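Local coordinates for transcriptional regulator, LacI family (Lactobacillus brevis, PDB 3JY6), which probably acts as a DNA-binding transcription factor of the LacI family that recognises cis-regulatory regions, at the interface of chains A and B. Sequence-based numbering; all coordinates share one arbitrary frame. Chains: chain A/B, Transcriptional regulator, LacI family.

Contact 1: the interface of chains A and B. Residues chain A 165, 194-195, 199; chain B 221, 224-225.
The first turn of helix 165-177 and the helices 190-196 and 198-202 of chain A face a loop of chain B, and the encounter of A:His165 with B:Arg224 lies at the middle of this patch. The two side chains meet tip to tip as a cation-pi pair: B:Arg224 NE stands over one face of the imidazole, towards its rim, 3.4 Å from A:His165 CE1, with ring and guanidinium planes 32° apart. A:His165 CG is anti to the backbone N (chi1 178°), which carries the ring out to the arginine. A:His165 ND1 donates to the anti lone pair of A:Glu195 OE2 at 3.1 Å, which helps to hold the ring's rotation. A:Glu195 OE2 also lies above the rim of the guanidinium, 4.3 Å from B:Arg224 NH1, too far for a salt bridge but likely to favour the positive charge. An alanine in place of A:His165 would probably leave the guanidinium without its aromatic face and the A:Glu195 carboxylate without its donor, so that it could turn. Beyond them, A:Asn199 OD1 and ND2 both press on B:Arg224 O; the oxygen pair is a clash, so the amide placement and the 2.4 Å hydrogen bond from A:Asn199 ND2 to B:Arg224 O are doubtful. A:Leu194 O lies above the CG end of the B:Phe221 ring, 4.0 Å from CD1, a loose contact. The chain B residues belong to the stretch joining strands 211-215 and 231-233, so a connecting loop of one C-terminal lobe rests against helix ends of the other.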
# COMPACT_ATOMS: atom_id res chain seq x y z
N HIS A 165 -18.77 -3.06 -8.53
CA HIS A 165 -18.68 -1.74 -7.91
C HIS A 165 -20.02 -1.03 -7.77
O HIS A 165 -20.48 -0.79 -6.65
CB HIS A 165 -17.73 -0.82 -8.67
CG HIS A 165 -17.65 0.55 -8.09
ND1 HIS A 165 -17.08 0.81 -6.86
CD2 HIS A 165 -18.08 1.75 -8.56
CE1 HIS A 165 -17.18 2.10 -6.59
NE2 HIS A 165 -17.78 2.69 -7.61
N LEU A 194 -12.28 3.31 1.42
CA LEU A 194 -11.54 3.97 0.36
C LEU A 194 -12.21 3.88 -1.00
O LEU A 194 -12.11 4.79 -1.80
CB LEU A 194 -10.12 3.39 0.24
CG LEU A 194 -9.20 3.42 1.46
CD1 LEU A 194 -7.95 2.61 1.17
CD2 LEU A 194 -8.84 4.85 1.81
N GLU A 195 -12.91 2.78 -1.25
CA GLU A 195 -13.55 2.60 -2.54
C GLU A 195 -14.92 3.26 -2.70
O GLU A 195 -15.20 3.84 -3.75
CB GLU A 195 -13.69 1.10 -2.85
CG GLU A 195 -14.10 0.80 -4.28
CD GLU A 195 -14.25 -0.67 -4.56
OE1 GLU A 195 -13.51 -1.48 -3.96
OE2 GLU A 195 -15.11 -1.03 -5.40
N ASN A 199 -16.98 9.23 -3.28
CA ASN A 199 -18.02 9.76 -4.15
C ASN A 199 -19.26 10.18 -3.36
O ASN A 199 -20.01 11.05 -3.79
CB ASN A 199 -18.40 8.76 -5.24
CG ASN A 199 -17.44 8.78 -6.41
OD1 ASN A 199 -17.86 8.81 -7.57
ND2 ASN A 199 -16.14 8.76 -6.12
N PHE B 221 -9.02 3.39 -7.24
CA PHE B 221 -9.96 4.21 -6.50
C PHE B 221 -9.87 5.78 -6.59
O PHE B 221 -10.75 6.43 -6.05
CB PHE B 221 -9.98 3.72 -5.03
CG PHE B 221 -8.89 4.28 -4.17
CD1 PHE B 221 -8.83 5.66 -3.95
CD2 PHE B 221 -7.87 3.48 -3.66
CE1 PHE B 221 -7.76 6.27 -3.28
CE2 PHE B 221 -6.76 4.09 -2.98
CZ PHE B 221 -6.73 5.50 -2.79
N ARG B 224 -12.45 7.11 -9.56
CA ARG B 224 -13.86 7.13 -9.36
C ARG B 224 -14.39 8.33 -8.63
O ARG B 224 -15.60 8.45 -8.49
CB ARG B 224 -14.29 5.80 -8.74
CG ARG B 224 -13.19 5.06 -8.01
CD ARG B 224 -13.80 3.87 -7.28
NE ARG B 224 -14.29 2.85 -8.20
CZ ARG B 224 -13.66 1.70 -8.42
NH1 ARG B 224 -12.53 1.42 -7.79
NH2 ARG B 224 -14.17 0.82 -9.28
N MET B 225 -13.54 9.26 -8.20
CA MET B 225 -14.04 10.45 -7.51
C MET B 225 -14.71 11.41 -8.51
O MET B 225 -14.46 11.34 -9.71
CB MET B 225 -12.92 11.19 -6.77
CG MET B 225 -12.53 10.55 -5.43
SD MET B 225 -11.66 11.69 -4.31
CE MET B 225 -10.03 11.01 -4.32

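Contact 2: the interface of chains A and B. Residues chain A 9, 30, 39-41; chain B 43, 51, 55, 58, 62.
The extended backbone of A:Ile39, A:Gly40 and A:Val41, at the start of strand 39-44, passes across B:Phe43 of the matching strand and helix 49-61 of chain B. A:Val41 CG2 comes at the CE1-CZ rim of B:Phe43, beside the ring rather than over its face, 3.6 Å from CE1, and the carbonyl of A:Gly40 comes close to the same ring carbon. A:Ile39 splits its two branches between partners. Its CG2, anti to the backbone N, meets B:Leu55 CD2 at 4.0 Å, whereas the other branch, extended beyond CG1 (chi2 174°), carries CD1 to B:Ala58 and B:Arg62. The approach of CD1 to the alanine methyl is modelled too tightly to be weighed; A:Ile39 CD1 also lies in plane at the edge of the B:Arg62 guanidinium, 3.3 Å from NH1. A:Leu9 slides past the B:Arg62 chain in the opposite direction, A:Leu9 CD1 4.1 Å from B:Arg62 CG. No polar atom bonds directly across the patch; water does the bridging. B:Arg51, bent at chi2 (58°), lays one guanidinium face towards B:Leu55 CD2 and sends NH2 to two waters. Water 1, in the guanidinium plane, is 2.6 Å from B:Arg51 NH2 and 2.8 Å from A:Gly40 N. Water 2, more distant from the arginine, joins the chain A strand to helix 20-34: it lies 2.7 Å from A:Gly40 O and 2.5 Å from the hydroxyl A:Ser30 OG.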
# COMPACT_ATOMS: atom_id res chain seq x y z
N LEU A 9 16.87 -14.37 9.56
CA LEU A 9 15.78 -13.90 8.72
C LEU A 9 14.47 -14.32 9.37
O LEU A 9 14.28 -15.49 9.71
CB LEU A 9 15.84 -14.53 7.33
CG LEU A 9 16.94 -14.11 6.37
CD1 LEU A 9 16.66 -14.73 5.00
CD2 LEU A 9 16.99 -12.60 6.29
N SER A 30 10.13 -4.51 11.05
CA SER A 30 11.49 -4.25 10.60
C SER A 30 12.28 -3.31 11.48
O SER A 30 13.47 -3.53 11.67
CB SER A 30 11.47 -3.73 9.16
OG SER A 30 11.06 -4.75 8.27
N ILE A 39 16.42 -9.58 10.26
CA ILE A 39 15.87 -8.93 9.09
C ILE A 39 14.51 -9.47 8.72
O ILE A 39 14.36 -10.66 8.46
CB ILE A 39 16.82 -9.09 7.90
CG1 ILE A 39 18.16 -8.48 8.26
CG2 ILE A 39 16.23 -8.42 6.66
CD1 ILE A 39 19.21 -8.71 7.22
N GLY A 40 13.51 -8.58 8.70
CA GLY A 40 12.17 -8.99 8.33
C GLY A 40 12.12 -9.23 6.83
O GLY A 40 12.74 -8.49 6.05
N VAL A 41 11.40 -10.27 6.43
CA VAL A 41 11.24 -10.62 5.03
C VAL A 41 9.73 -10.68 4.81
O VAL A 41 9.03 -11.39 5.53
CB VAL A 41 11.86 -12.00 4.76
CG1 VAL A 41 11.56 -12.41 3.34
CG2 VAL A 41 13.38 -11.98 5.02
N PHE B 43 11.39 -6.72 0.23
CA PHE B 43 12.18 -5.97 1.21
C PHE B 43 11.90 -4.50 1.05
O PHE B 43 11.76 -4.01 -0.07
CB PHE B 43 13.66 -6.21 1.01
CG PHE B 43 14.10 -7.58 1.37
CD1 PHE B 43 14.19 -7.95 2.71
CD2 PHE B 43 14.41 -8.50 0.39
CE1 PHE B 43 14.58 -9.24 3.06
CE2 PHE B 43 14.81 -9.78 0.72
CZ PHE B 43 14.89 -10.16 2.05
N ARG B 51 19.63 1.51 4.74
CA ARG B 51 18.86 0.30 5.00
C ARG B 51 19.08 -0.61 3.78
O ARG B 51 19.36 -1.81 3.92
CB ARG B 51 17.36 0.63 5.16
CG ARG B 51 16.44 -0.58 5.46
CD ARG B 51 16.84 -1.33 6.74
NE ARG B 51 15.90 -2.39 7.10
CZ ARG B 51 16.15 -3.35 7.99
NH1 ARG B 51 17.32 -3.38 8.62
NH2 ARG B 51 15.24 -4.27 8.24
N LEU B 55 20.52 -4.34 3.66
CA LEU B 55 19.63 -5.34 3.08
C LEU B 55 20.38 -6.04 1.95
O LEU B 55 20.33 -7.26 1.82
CB LEU B 55 18.37 -4.70 2.49
CG LEU B 55 17.30 -4.14 3.43
CD1 LEU B 55 16.23 -3.47 2.60
CD2 LEU B 55 16.70 -5.26 4.29
N ALA B 58 22.69 -8.65 3.28
CA ALA B 58 21.93 -9.82 3.72
C ALA B 58 21.48 -10.66 2.54
O ALA B 58 21.59 -11.89 2.56
CB ALA B 58 20.74 -9.40 4.53
N ARG B 62 23.05 -14.45 2.26
CA ARG B 62 22.09 -15.50 2.58
C ARG B 62 21.82 -16.48 1.42
O ARG B 62 21.11 -17.48 1.58
CB ARG B 62 20.78 -14.88 3.08
CG ARG B 62 20.74 -14.62 4.60
CD ARG B 62 21.83 -13.66 5.05
NE ARG B 62 21.95 -13.53 6.51
CZ ARG B 62 21.41 -12.55 7.24
NH1 ARG B 62 20.70 -11.59 6.65
NH2 ARG B 62 21.59 -12.52 8.55
O HOH W 1 14.51 -6.17 9.80
O HOH W 2 12.80 -5.93 6.83

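Contact 1 and contact 2 lie about 35 Å apart, measured between the centres of their C-alpha atoms, and have no residue or secondary-structure element in common. Contact 2 draws on the N-terminal strands and helices of both chains, contact 1 on helices and a loop from the later half of the sequence, so both lobes of each chain face the partner. The two-fold symmetry repeats each patch with the chains exchanged. Such side-by-side pairing fits the dimers typical of LacI-family regulators, and two separated patches would probably couple the relative position of the lobes in one chain to that in the other.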